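Local structure of predicted zincin-like metalloprotease (Acidothermus cellulolyticus 11B, 3E11) at residues A[69-74]-A[88-93]; A[7-12]-A[81-86]; A[27-32]-A[96-101]; A[55-58]-A[63-66]. The protein is of unknown function but probably acts as a metal-dependent peptidase of the zincin type. One frame throughout, in Å; residues are numbered along the deposited sequence.

Contact 1 (A[69-74]-A[88-93])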
loop_
_atom_site.group_PDB
_atom_site.type_symbol
_atom_site.label_atom_id
_atom_site.label_comp_id
_atom_site.label_asym_id
_atom_site.label_seq_id
_atom_site.Cartn_x
_atom_site.Cartn_y
_atom_site.Cartn_z
ATOM N N ILE A 69 0.356 0.137 -5.870
ATOM C CA ILE A 69 -0.064 -0.717 -4.787
ATOM C C ILE A 69 -1.503 -0.295 -4.469
ATOM O O ILE A 69 -1.761 0.863 -4.107
ATOM C CB ILE A 69 0.839 -0.593 -3.564
ATOM C CG1 ILE A 69 2.236 -1.181 -3.871
ATOM C CG2 ILE A 69 0.253 -1.324 -2.390
ATOM C CD1 ILE A 69 3.249 -0.961 -2.741
ATOM N N ILE A 70 -2.429 -1.225 -4.670
ATOM C CA ILE A 70 -3.834 -0.971 -4.342
ATOM C C ILE A 70 -4.045 -1.299 -2.878
ATOM O O ILE A 70 -3.531 -2.308 -2.410
ATOM C CB ILE A 70 -4.774 -1.800 -5.213
ATOM C CG1 ILE A 70 -4.401 -1.684 -6.708
ATOM C CG2 ILE A 70 -6.228 -1.361 -4.984
ATOM C CD1 ILE A 70 -4.369 -0.282 -7.242
ATOM N N ILE A 71 -4.776 -0.440 -2.161
ATOM C CA ILE A 71 -5.106 -0.635 -0.738
ATOM C C ILE A 71 -6.624 -0.697 -0.670
ATOM O O ILE A 71 -7.292 0.133 -1.269
ATOM C CB ILE A 71 -4.559 0.520 0.150
ATOM C CG1 ILE A 71 -3.035 0.482 0.195
ATOM C CG2 ILE A 71 -5.097 0.464 1.553
ATOM C CD1 ILE A 71 -2.418 -0.745 0.828
ATOM N N TYR A 72 -7.159 -1.722 -0.006
ATOM C CA TYR A 72 -8.613 -1.983 0.041
ATOM C C TYR A 72 -9.199 -1.436 1.332
ATOM O O TYR A 72 -8.947 -1.951 2.414
ATOM C CB TYR A 72 -8.901 -3.477 -0.131
ATOM C CG TYR A 72 -8.442 -3.938 -1.501
ATOM C CD1 TYR A 72 -9.086 -3.471 -2.648
ATOM C CD2 TYR A 72 -7.328 -4.727 -1.658
ATOM C CE1 TYR A 72 -8.670 -3.851 -3.919
ATOM C CE2 TYR A 72 -6.878 -5.112 -2.926
ATOM C CZ TYR A 72 -7.551 -4.665 -4.053
ATOM O OH TYR A 72 -7.133 -5.023 -5.306
ATOM N N ARG A 73 -9.974 -0.375 1.211
ATOM C CA ARG A 73 -10.460 0.344 2.379
ATOM C C ARG A 73 -11.351 -0.546 3.257
ATOM O O ARG A 73 -11.219 -0.562 4.479
ATOM C CB ARG A 73 -11.216 1.593 1.896
ATOM C CG ARG A 73 -11.759 2.489 2.979
ATOM C CD ARG A 73 -12.190 3.852 2.425
ATOM N NE ARG A 73 -13.236 3.673 1.440
ATOM C CZ ARG A 73 -13.156 4.009 0.147
ATOM N NH1 ARG A 73 -12.080 4.610 -0.364
ATOM N NH2 ARG A 73 -14.192 3.757 -0.650
ATOM N N ASN A 74 -12.263 -1.295 2.637
ATOM C CA ASN A 74 -13.211 -2.085 3.446
ATOM C C ASN A 74 -12.495 -3.141 4.302
ATOM O O ASN A 74 -12.795 -3.299 5.505
ATOM C CB ASN A 74 -14.268 -2.734 2.565
ATOM C CG ASN A 74 -15.216 -1.743 1.986
ATOM O OD1 ASN A 74 -15.162 -0.552 2.307
ATOM N ND2 ASN A 74 -16.101 -2.208 1.129
ATOM N N ASP A 88 -1.483 2.208 10.687
ATOM C CA ASP A 88 -0.530 1.113 10.908
ATOM C C ASP A 88 -0.750 -0.044 9.946
ATOM O O ASP A 88 0.197 -0.587 9.373
ATOM C CB ASP A 88 -0.621 0.600 12.333
ATOM C CG ASP A 88 -0.015 1.548 13.309
ATOM O OD1 ASP A 88 0.675 2.465 12.870
ATOM O OD2 ASP A 88 -0.242 1.408 14.520
ATOM N N GLU A 89 -2.010 -0.403 9.782
ATOM C CA GLU A 89 -2.381 -1.487 8.923
ATOM C C GLU A 89 -2.095 -1.167 7.466
ATOM O O GLU A 89 -1.625 -2.022 6.718
ATOM C CB GLU A 89 -3.849 -1.840 9.129
ATOM C CG GLU A 89 -4.200 -3.244 8.703
ATOM C CD GLU A 89 -3.386 -4.298 9.445
ATOM O OE1 GLU A 89 -3.153 -4.155 10.649
ATOM O OE2 GLU A 89 -2.955 -5.253 8.811
ATOM N N VAL A 90 -2.430 0.037 7.052
ATOM C CA VAL A 90 -2.072 0.483 5.693
ATOM C C VAL A 90 -0.542 0.462 5.475
ATOM O O VAL A 90 -0.055 -0.063 4.453
ATOM C CB VAL A 90 -2.629 1.868 5.358
ATOM C CG1 VAL A 90 -2.097 2.368 3.958
ATOM C CG2 VAL A 90 -4.156 1.849 5.314
ATOM N N ARG A 91 0.210 1.008 6.428
ATOM C CA ARG A 91 1.662 1.033 6.330
ATOM C C ARG A 91 2.202 -0.387 6.209
ATOM O O ARG A 91 3.039 -0.669 5.355
ATOM C CB ARG A 91 2.289 1.742 7.540
ATOM C CG ARG A 91 3.763 2.054 7.351
ATOM C CD ARG A 91 4.280 2.815 8.544
ATOM N NE ARG A 91 3.761 4.195 8.607
ATOM C CZ ARG A 91 3.245 4.770 9.698
ATOM N NH1 ARG A 91 3.129 4.096 10.850
ATOM N NH2 ARG A 91 2.833 6.036 9.647
ATOM N N LYS A 92 1.705 -1.281 7.063
ATOM C CA LYS A 92 2.203 -2.640 7.097
ATOM C C LYS A 92 1.930 -3.304 5.746
ATOM O O LYS A 92 2.774 -4.011 5.230
ATOM C CB LYS A 92 1.585 -3.425 8.242
ATOM C CG LYS A 92 1.792 -4.898 8.164
ATOM C CD LYS A 92 1.142 -5.622 9.345
ATOM C CE LYS A 92 1.159 -7.123 9.096
ATOM N NZ LYS A 92 0.693 -7.921 10.267
ATOM N N THR A 93 0.773 -3.016 5.175
ATOM C CA THR A 93 0.365 -3.587 3.899
ATOM C C THR A 93 1.246 -3.132 2.727
ATOM O O THR A 93 1.715 -3.964 1.949
ATOM C CB THR A 93 -1.119 -3.278 3.621
ATOM O OG1 THR A 93 -1.905 -3.881 4.649
ATOM C CG2 THR A 93 -1.562 -3.807 2.250
#
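Thr93, which meets Ile71 across this contact, also supplies both donors to a flat group behind it: the carbonyl of Glu89 receives Thr93 N from one face of its plane and the hydroxyl OG1 from the opposite face. Thr93 OG1 lies 2.8 Å from Glu89 O and is tilted 28° from the carbonyl plane. The backbone bond from Thr93 N to the same Glu89 O is an ordinary helical one at 3.0 Å. With chi1 of Thr93 at -62°, OG1 sits beside its own backbone N and turns back to the helix, while the methyl CG2 is left to face the strand. The side chains of Thr93 and Ile71 run past each other in opposite directions, with Thr93 CG2 3.5 Å from Ile71 CD1, closer than carbons usually pack. This is the strand-on-helix layer of the zincin-like fold: strand 67-72, the middle strand of the mixed sheet, lies against helix 83-101, which carries the HExxH pattern further along. The other branch of Ile71 serves a second partner, as its CG2 meets Val90 CG2 at 4.1 Å with the side chains crossing at a slant. Phe10 of helix 7-19 touches Ile71 from the same buried interior. Away from the strand, Arg91 NH1 pairs with Asp88 OD1 at 3.6 Å, and Arg91 NE and NH2 donate to the backbone oxygens of Ala17 and Glu16, respectively.

Contact 2 (A[7-12]-A[81-86])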
loop_
_atom_site.group_PDB
_atom_site.type_symbol
_atom_site.label_atom_id
_atom_site.label_comp_id
_atom_site.label_asym_id
_atom_site.label_seq_id
_atom_site.Cartn_x
_atom_site.Cartn_y
_atom_site.Cartn_z
ATOM N N PRO A 7 -14.027 8.054 2.409
ATOM C CA PRO A 7 -12.943 8.013 1.395
ATOM C C PRO A 7 -11.888 9.142 1.510
ATOM O O PRO A 7 -10.678 8.846 1.519
ATOM C CB PRO A 7 -13.712 8.087 0.086
ATOM C CG PRO A 7 -14.996 7.367 0.424
ATOM C CD PRO A 7 -15.347 7.926 1.784
ATOM N N ASP A 8 -12.328 10.393 1.628
ATOM C CA ASP A 8 -11.370 11.510 1.711
ATOM C C ASP A 8 -10.468 11.343 2.918
ATOM O O ASP A 8 -9.267 11.546 2.817
ATOM C CB ASP A 8 -12.045 12.847 1.815
ATOM C CG ASP A 8 -12.625 13.316 0.516
ATOM O OD1 ASP A 8 -12.430 12.667 -0.537
ATOM O OD2 ASP A 8 -13.275 14.372 0.557
ATOM N N ARG A 9 -11.047 10.977 4.061
ATOM C CA ARG A 9 -10.236 10.770 5.276
ATOM C C ARG A 9 -9.283 9.603 5.125
ATOM O O ARG A 9 -8.126 9.661 5.560
ATOM C CB ARG A 9 -11.140 10.557 6.492
ATOM C CG ARG A 9 -10.402 10.356 7.783
ATOM C CD ARG A 9 -9.417 11.467 8.078
ATOM N NE ARG A 9 -8.882 11.359 9.435
ATOM C CZ ARG A 9 -7.836 12.037 9.869
ATOM N NH1 ARG A 9 -7.216 12.879 9.059
ATOM N NH2 ARG A 9 -7.415 11.904 11.120
ATOM N N PHE A 10 -9.758 8.542 4.465
ATOM C CA PHE A 10 -8.916 7.375 4.281
ATOM C C PHE A 10 -7.684 7.757 3.473
ATOM O O PHE A 10 -6.596 7.333 3.819
ATOM C CB PHE A 10 -9.662 6.207 3.632
ATOM C CG PHE A 10 -8.923 4.876 3.722
ATOM C CD1 PHE A 10 -9.093 4.051 4.815
ATOM C CD2 PHE A 10 -8.111 4.446 2.679
ATOM C CE1 PHE A 10 -8.477 2.830 4.907
ATOM C CE2 PHE A 10 -7.460 3.233 2.752
ATOM C CZ PHE A 10 -7.638 2.421 3.886
ATOM N N ASP A 11 -7.860 8.595 2.446
ATOM C CA ASP A 11 -6.723 9.127 1.682
ATOM C C ASP A 11 -5.670 9.826 2.551
ATOM O O ASP A 11 -4.472 9.625 2.366
ATOM C CB ASP A 11 -7.192 10.051 0.557
ATOM C CG ASP A 11 -7.970 9.316 -0.501
ATOM O OD1 ASP A 11 -7.771 8.099 -0.604
ATOM O OD2 ASP A 11 -8.791 9.962 -1.199
ATOM N N GLU A 12 -6.126 10.578 3.526
ATOM C CA GLU A 12 -5.254 11.240 4.482
ATOM C C GLU A 12 -4.503 10.266 5.361
ATOM O O GLU A 12 -3.324 10.460 5.638
ATOM C CB GLU A 12 -6.097 12.179 5.348
ATOM C CG GLU A 12 -6.752 13.314 4.540
ATOM C CD GLU A 12 -7.704 14.203 5.335
ATOM O OE1 GLU A 12 -7.939 13.946 6.529
ATOM O OE2 GLU A 12 -8.226 15.184 4.753
ATOM N N GLU A 81 -9.901 -0.599 14.916
ATOM C CA GLU A 81 -10.840 0.021 15.857
ATOM C C GLU A 81 -10.552 1.517 16.004
ATOM O O GLU A 81 -11.335 2.241 16.647
ATOM C CB GLU A 81 -10.783 -0.700 17.232
ATOM C CG GLU A 81 -11.378 -2.118 17.143
ATOM C CD GLU A 81 -11.370 -2.878 18.436
ATOM O OE1 GLU A 81 -10.753 -2.411 19.418
ATOM O OE2 GLU A 81 -12.033 -3.939 18.494
ATOM N N THR A 82 -9.426 1.983 15.443
ATOM C CA THR A 82 -9.081 3.396 15.465
ATOM C C THR A 82 -8.387 3.786 14.153
ATOM O O THR A 82 -7.895 2.920 13.424
ATOM C CB THR A 82 -8.166 3.796 16.634
ATOM O OG1 THR A 82 -6.833 3.324 16.387
ATOM C CG2 THR A 82 -8.684 3.265 17.956
ATOM N N GLU A 83 -8.382 5.089 13.873
ATOM C CA GLU A 83 -7.635 5.683 12.758
ATOM C C GLU A 83 -6.137 5.393 12.782
ATOM O O GLU A 83 -5.542 5.089 11.729
ATOM C CB GLU A 83 -7.861 7.194 12.696
ATOM C CG GLU A 83 -9.183 7.565 12.113
ATOM C CD GLU A 83 -9.344 9.092 12.016
ATOM O OE1 GLU A 83 -8.582 9.832 12.679
ATOM O OE2 GLU A 83 -10.208 9.531 11.252
ATOM N N SER A 84 -5.551 5.418 13.975
ATOM C CA SER A 84 -4.144 5.031 14.130
ATOM C C SER A 84 -3.920 3.572 13.737
ATOM O O SER A 84 -2.917 3.266 13.067
ATOM C CB SER A 84 -3.647 5.283 15.538
ATOM O OG SER A 84 -3.786 6.655 15.883
ATOM N N GLU A 85 -4.846 2.680 14.115
ATOM C CA GLU A 85 -4.744 1.266 13.700
ATOM C C GLU A 85 -4.825 1.167 12.188
ATOM O O GLU A 85 -4.103 0.381 11.577
ATOM C CB GLU A 85 -5.791 0.381 14.363
ATOM C CG GLU A 85 -5.530 0.197 15.846
ATOM C CD GLU A 85 -6.465 -0.787 16.531
ATOM O OE1 GLU A 85 -7.396 -1.323 15.914
ATOM O OE2 GLU A 85 -6.239 -1.025 17.730
ATOM N N VAL A 86 -5.687 1.971 11.581
ATOM C CA VAL A 86 -5.810 2.010 10.111
ATOM C C VAL A 86 -4.473 2.435 9.475
ATOM O O VAL A 86 -3.987 1.787 8.540
ATOM C CB VAL A 86 -6.951 2.943 9.597
ATOM C CG1 VAL A 86 -6.902 3.062 8.078
ATOM C CG2 VAL A 86 -8.290 2.401 9.987
#
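Arg9 and Glu83 meet side-on at the solvent-facing side of this contact, while Phe10 and Val86 pack in its buried part. On the buried side, Phe10 CE1 lies 3.5 Å from Val86 CG1; the methyl approaches the ring obliquely, and Leu13 and Ile76 also touch Val86. On the solvent-facing side the geometry is that of a two-pronged salt bridge. Arg9 NE reaches Glu83 OE2 at 2.9 Å with a practically straight N-H...O angle of 179°, and Arg9 NH2 reaches Glu83 OE1 at 2.8 Å. Both oxygens lie close to the guanidinium plane, yet the nitrogens stand well above the carboxylate plane, since the two groups are turned 52° apart. A bend at chi2 (54°) brings the Arg9 guanidinium round to Glu83, whose own chain is extended beyond CG. Glu12 OE1 takes the NH1 hydrogen on the CD side, 2.8 Å from Arg9 NH1, so that carboxylates on two sides fix the rotation of the guanidinium. Thr82 caps the following helix by accepting from Glu85 N. Together these features describe a salt-bridge network bordering an apolar helix-helix contact, which joins the first turns of helix 7-19 and helix 83-101 in this zincin-like fold.

Contact 3 (A[27-32]-A[96-101])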
loop_
_atom_site.group_PDB
_atom_site.type_symbol
_atom_site.label_atom_id
_atom_site.label_comp_id
_atom_site.label_asym_id
_atom_site.label_seq_id
_atom_site.Cartn_x
_atom_site.Cartn_y
_atom_site.Cartn_z
ATOM N N ARG A 27 13.766 3.760 -1.106
ATOM C CA ARG A 27 14.236 3.555 -2.470
ATOM C C ARG A 27 13.421 2.450 -3.159
ATOM O O ARG A 27 13.136 2.544 -4.342
ATOM C CB ARG A 27 15.741 3.262 -2.518
ATOM C CG ARG A 27 16.236 2.887 -3.897
ATOM C CD ARG A 27 16.054 4.013 -4.947
ATOM N NE ARG A 27 16.560 3.581 -6.249
ATOM C CZ ARG A 27 15.880 2.832 -7.114
ATOM N NH1 ARG A 27 14.644 2.407 -6.834
ATOM N NH2 ARG A 27 16.454 2.477 -8.260
ATOM N N ALA A 28 13.071 1.398 -2.435
ATOM C CA ALA A 28 12.215 0.328 -3.008
ATOM C C ALA A 28 10.842 0.840 -3.500
ATOM O O ALA A 28 10.282 0.311 -4.454
ATOM C CB ALA A 28 12.013 -0.800 -1.995
HETATM N N MSE A 29 10.323 1.860 -2.828
HETATM C CA MSE A 29 9.052 2.514 -3.156
HETATM C C MSE A 29 9.155 3.556 -4.290
HETATM O O MSE A 29 8.135 4.171 -4.667
HETATM C CB MSE A 29 8.471 3.187 -1.882
HETATM C CG MSE A 29 7.858 2.194 -0.916
HETATM SE SE MSE A 29 6.278 1.361 -1.615
HETATM C CE MSE A 29 5.184 2.833 -1.644
ATOM N N ARG A 30 10.364 3.735 -4.863
ATOM C CA ARG A 30 10.529 4.672 -5.961
ATOM C C ARG A 30 9.516 4.433 -7.071
ATOM O O ARG A 30 9.382 3.330 -7.574
ATOM C CB ARG A 30 11.932 4.602 -6.577
ATOM C CG ARG A 30 12.136 5.627 -7.703
ATOM C CD ARG A 30 13.556 5.626 -8.237
ATOM N NE ARG A 30 14.454 6.233 -7.261
ATOM C CZ ARG A 30 15.747 6.447 -7.461
ATOM N NH1 ARG A 30 16.317 6.081 -8.596
ATOM N NH2 ARG A 30 16.461 7.010 -6.501
ATOM N N ASN A 31 8.822 5.506 -7.460
ATOM C CA ASN A 31 7.865 5.446 -8.562
ATOM C C ASN A 31 6.809 4.341 -8.394
ATOM O O ASN A 31 6.507 3.599 -9.321
ATOM C CB ASN A 31 8.603 5.281 -9.896
ATOM C CG ASN A 31 7.722 5.600 -11.075
ATOM O OD1 ASN A 31 6.873 6.488 -10.989
ATOM N ND2 ASN A 31 7.884 4.837 -12.175
ATOM N N VAL A 32 6.338 4.208 -7.154
ATOM C CA VAL A 32 5.186 3.398 -6.805
ATOM C C VAL A 32 4.153 4.333 -6.227
ATOM O O VAL A 32 4.469 5.195 -5.357
ATOM C CB VAL A 32 5.527 2.340 -5.739
ATOM C CG1 VAL A 32 4.271 1.547 -5.355
ATOM C CG2 VAL A 32 6.613 1.423 -6.260
ATOM N N HIS A 96 4.786 -4.687 3.184
ATOM C CA HIS A 96 4.757 -6.077 2.724
ATOM C C HIS A 96 4.667 -6.221 1.225
ATOM O O HIS A 96 5.349 -7.065 0.634
ATOM C CB HIS A 96 3.636 -6.859 3.415
ATOM C CG HIS A 96 3.959 -7.181 4.838
ATOM N ND1 HIS A 96 3.915 -8.457 5.347
ATOM C CD2 HIS A 96 4.401 -6.388 5.845
ATOM C CE1 HIS A 96 4.258 -8.426 6.625
ATOM N NE2 HIS A 96 4.561 -7.182 6.948
ATOM N N GLU A 97 3.837 -5.402 0.600
ATOM C CA GLU A 97 3.643 -5.511 -0.833
ATOM C C GLU A 97 4.920 -5.135 -1.561
ATOM O O GLU A 97 5.330 -5.822 -2.487
ATOM C CB GLU A 97 2.446 -4.667 -1.303
ATOM C CG GLU A 97 1.079 -5.286 -0.948
ATOM C CD GLU A 97 0.918 -6.684 -1.523
ATOM O OE1 GLU A 97 1.400 -6.936 -2.637
ATOM O OE2 GLU A 97 0.357 -7.555 -0.839
ATOM N N ILE A 98 5.585 -4.070 -1.130
ATOM C CA ILE A 98 6.818 -3.672 -1.804
ATOM C C ILE A 98 7.937 -4.692 -1.554
ATOM O O ILE A 98 8.685 -5.054 -2.477
ATOM C CB ILE A 98 7.229 -2.205 -1.459
ATOM C CG1 ILE A 98 8.228 -1.692 -2.506
ATOM C CG2 ILE A 98 7.740 -2.052 -0.055
ATOM C CD1 ILE A 98 7.653 -1.638 -3.918
ATOM N N ALA A 99 8.010 -5.199 -0.333
ATOM C CA ALA A 99 9.037 -6.178 0.020
ATOM C C ALA A 99 8.897 -7.455 -0.821
ATOM O O ALA A 99 9.874 -7.975 -1.368
ATOM C CB ALA A 99 8.949 -6.479 1.490
ATOM N N HIS A 100 7.663 -7.931 -0.945
ATOM C CA HIS A 100 7.374 -9.150 -1.686
ATOM C C HIS A 100 7.638 -8.958 -3.173
ATOM O O HIS A 100 8.118 -9.877 -3.844
ATOM C CB HIS A 100 5.928 -9.623 -1.442
ATOM C CG HIS A 100 5.635 -9.981 -0.017
ATOM N ND1 HIS A 100 4.351 -10.138 0.461
ATOM C CD2 HIS A 100 6.458 -10.192 1.040
ATOM C CE1 HIS A 100 4.395 -10.429 1.750
ATOM N NE2 HIS A 100 5.664 -10.464 2.126
ATOM N N HIS A 101 7.384 -7.754 -3.685
ATOM C CA HIS A 101 7.661 -7.443 -5.084
ATOM C C HIS A 101 9.149 -7.601 -5.412
ATOM O O HIS A 101 9.500 -7.987 -6.524
ATOM C CB HIS A 101 7.201 -6.019 -5.432
ATOM C CG HIS A 101 7.669 -5.542 -6.773
ATOM N ND1 HIS A 101 7.189 -6.053 -7.960
ATOM C CD2 HIS A 101 8.596 -4.612 -7.113
ATOM C CE1 HIS A 101 7.770 -5.434 -8.972
ATOM N NE2 HIS A 101 8.637 -4.562 -8.486
#
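Ile98, the residue that carries this contact on the helix side, sits in a turn spanned by the shortest polar bond within the two segments, His100 N to His96 O at 2.9 Å. Facing it is the chain before strand 32-37, where a type II beta turn from Met29 to Val32 is closed by Val32 N donating to Met29 O at 3.1 Å; Asn31 takes the positive phi that such a turn needs at its third position. Three residues of this segment share the one isoleucine. The CD1 end of Ile98 comes up against the carbonyl oxygen Ala28 O at 3.3 Å, a contact in which no hydrogen bond is involved. Ala28 CB lies alongside the next carbon back, 3.9 Å from Ile98 CG1. Met29 is a selenomethionine folded back at chi2 and chi3 (both -67°), which lays its SE 3.7 Å from Ile98 CB. Val32 CG2 approaches the end methyl, 4.0 Å from Ile98 CD1. On the isoleucine itself, CG1 extends anti to the backbone N (chi1 -162°) and carries CD1 to Ala28 O and Val32 CG2, whereas CG2 takes the crowded position between N and carbonyl carbon. Ile69 of strand 67-72 touches Met29 and Val32, and Tyr49 touches Val32 and Ile98. The contact engages the side of the helix turned from His96 and His100, the histidines of the HExxH pattern, which is consistent with a metal site as in other zincins, though none is bound here. With no hydrogen bond across the segments, the fit depends on shape and dispersion.

Contact 4 (A[55-58]-A[63-66])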
loop_
_atom_site.group_PDB
_atom_site.type_symbol
_atom_site.label_atom_id
_atom_site.label_comp_id
_atom_site.label_asym_id
_atom_site.label_seq_id
_atom_site.Cartn_x
_atom_site.Cartn_y
_atom_site.Cartn_z
ATOM N N THR A 55 5.385 -1.690 -22.153
ATOM C CA THR A 55 4.600 -0.958 -23.154
ATOM C C THR A 55 3.807 0.211 -22.625
ATOM O O THR A 55 3.481 1.098 -23.389
ATOM C CB THR A 55 3.477 -1.842 -23.697
ATOM O OG1 THR A 55 3.941 -3.175 -23.810
ATOM C CG2 THR A 55 2.962 -1.347 -25.019
ATOM N N GLU A 56 3.413 0.141 -21.369
ATOM C CA GLU A 56 2.521 1.123 -20.759
ATOM C C GLU A 56 3.286 1.991 -19.784
ATOM O O GLU A 56 2.713 2.858 -19.131
ATOM C CB GLU A 56 1.342 0.411 -20.094
ATOM C CG GLU A 56 0.487 -0.367 -21.134
ATOM C CD GLU A 56 -0.467 -1.399 -20.526
ATOM O OE1 GLU A 56 -0.775 -1.298 -19.328
ATOM O OE2 GLU A 56 -0.901 -2.333 -21.262
ATOM N N ARG A 57 4.600 1.785 -19.719
ATOM C CA ARG A 57 5.445 2.409 -18.694
ATOM C C ARG A 57 5.652 3.895 -18.960
ATOM O O ARG A 57 5.808 4.659 -18.026
ATOM C CB ARG A 57 6.811 1.692 -18.629
ATOM C CG ARG A 57 7.846 2.297 -17.690
ATOM C CD ARG A 57 7.359 2.266 -16.236
ATOM N NE ARG A 57 7.426 0.917 -15.691
ATOM C CZ ARG A 57 6.968 0.573 -14.488
ATOM N NH1 ARG A 57 6.395 1.470 -13.709
ATOM N NH2 ARG A 57 7.077 -0.678 -14.072
ATOM N N THR A 58 5.683 4.291 -20.235
ATOM C CA THR A 58 5.925 5.686 -20.583
ATOM C C THR A 58 4.809 6.298 -21.409
ATOM O O THR A 58 3.987 5.600 -21.994
ATOM C CB THR A 58 7.254 5.882 -21.306
ATOM O OG1 THR A 58 7.359 4.980 -22.418
ATOM C CG2 THR A 58 8.396 5.651 -20.357
ATOM N N GLY A 63 6.691 11.033 -19.875
ATOM C CA GLY A 63 6.378 10.685 -18.485
ATOM C C GLY A 63 6.601 9.205 -18.210
ATOM O O GLY A 63 6.376 8.372 -19.082
ATOM N N VAL A 64 7.092 8.882 -17.021
ATOM C CA VAL A 64 7.148 7.499 -16.585
ATOM C C VAL A 64 5.974 7.322 -15.668
ATOM O O VAL A 64 5.711 8.185 -14.817
ATOM C CB VAL A 64 8.434 7.164 -15.815
ATOM C CG1 VAL A 64 8.599 5.635 -15.665
ATOM C CG2 VAL A 64 9.631 7.740 -16.547
ATOM N N LEU A 65 5.248 6.224 -15.849
ATOM C CA LEU A 65 4.116 5.936 -15.007
ATOM C C LEU A 65 4.566 4.987 -13.879
ATOM O O LEU A 65 5.470 4.186 -14.087
ATOM C CB LEU A 65 3.001 5.337 -15.837
ATOM C CG LEU A 65 2.497 6.317 -16.897
ATOM C CD1 LEU A 65 1.448 5.643 -17.704
ATOM C CD2 LEU A 65 1.915 7.575 -16.254
ATOM N N PRO A 66 3.982 5.130 -12.687
ATOM C CA PRO A 66 4.375 4.306 -11.542
ATOM C C PRO A 66 3.672 2.960 -11.544
ATOM O O PRO A 66 2.550 2.851 -12.032
ATOM C CB PRO A 66 3.875 5.132 -10.338
ATOM C CG PRO A 66 2.621 5.760 -10.874
ATOM C CD PRO A 66 2.885 6.047 -12.333
#
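Arg57 grips Leu65 twice, once through its backbone and once through its side chain. Leu65 N donates to Arg57 O at 2.7 Å, and in return Arg57 NH1 donates to Leu65 O at 2.9 Å. The acceptor lies near the guanidinium plane, at its edge, while NH1 stands tilted 22° from the carbonyl plane of Leu65. Beside these bonds, the backbones of Thr58 and Val64 form a single beta bridge, and Thr58 CA makes a CA-H...O contact with Gly63 O at 3.1 Å. The apolar part is slight: Arg57 CD passes obliquely over Val64 CG1 at 3.6 Å. Separately, the methyl Leu65 CD1 rests 3.4 Å from the carbonyl oxygen Glu56 O. The CB of Arg57 starts out away from segment 63-66, but bends at chi2 and chi3 (62° and 74°) curl the chain round so that the guanidinium ends up against the backbone of Leu65. A second shell holds it there, since Arg57 NH2 forms a salt bridge with Asp67, and Leu65 O accepts a further bond from Asn31 ND2. The carbonyl is therefore shared between two donors, and the charge of the guanidinium is probably balanced by Asp67. Most of the touching residues are exposed, and the contact centre is about 19 Å from the centre of the chain. It closes a surface excursion between strands 47-50 and 67-72, tied at its base to the start of strand 67-72 through Asp67 and, through Asn31, to the turn leading into strand 32-37.

Helix 83-101 runs through contacts 2, 1 and 3 in that order. Contacts 1 and 2 have centres 10 Å apart and merge at Phe10, whose CZ lies 3.8 Å from Val90 CG2. Contacts 1 and 3, centres 13 Å apart, meet at Ile69, whose CG1 is 3.7 Å from Val32 CG1. Contacts 2 and 3 do not touch and lie on opposite sides of the chain's centre. Contacts 3 and 4 have centres 17 Å apart and touch where Asn31 O lies 3.2 Å from Pro66 CB. The HExxH pattern lies within contact 3 and beside Thr93 of contact 1, while contact 4 is remote from Asp19, a calcium ligand seen crystallographically though no calcium is bound here.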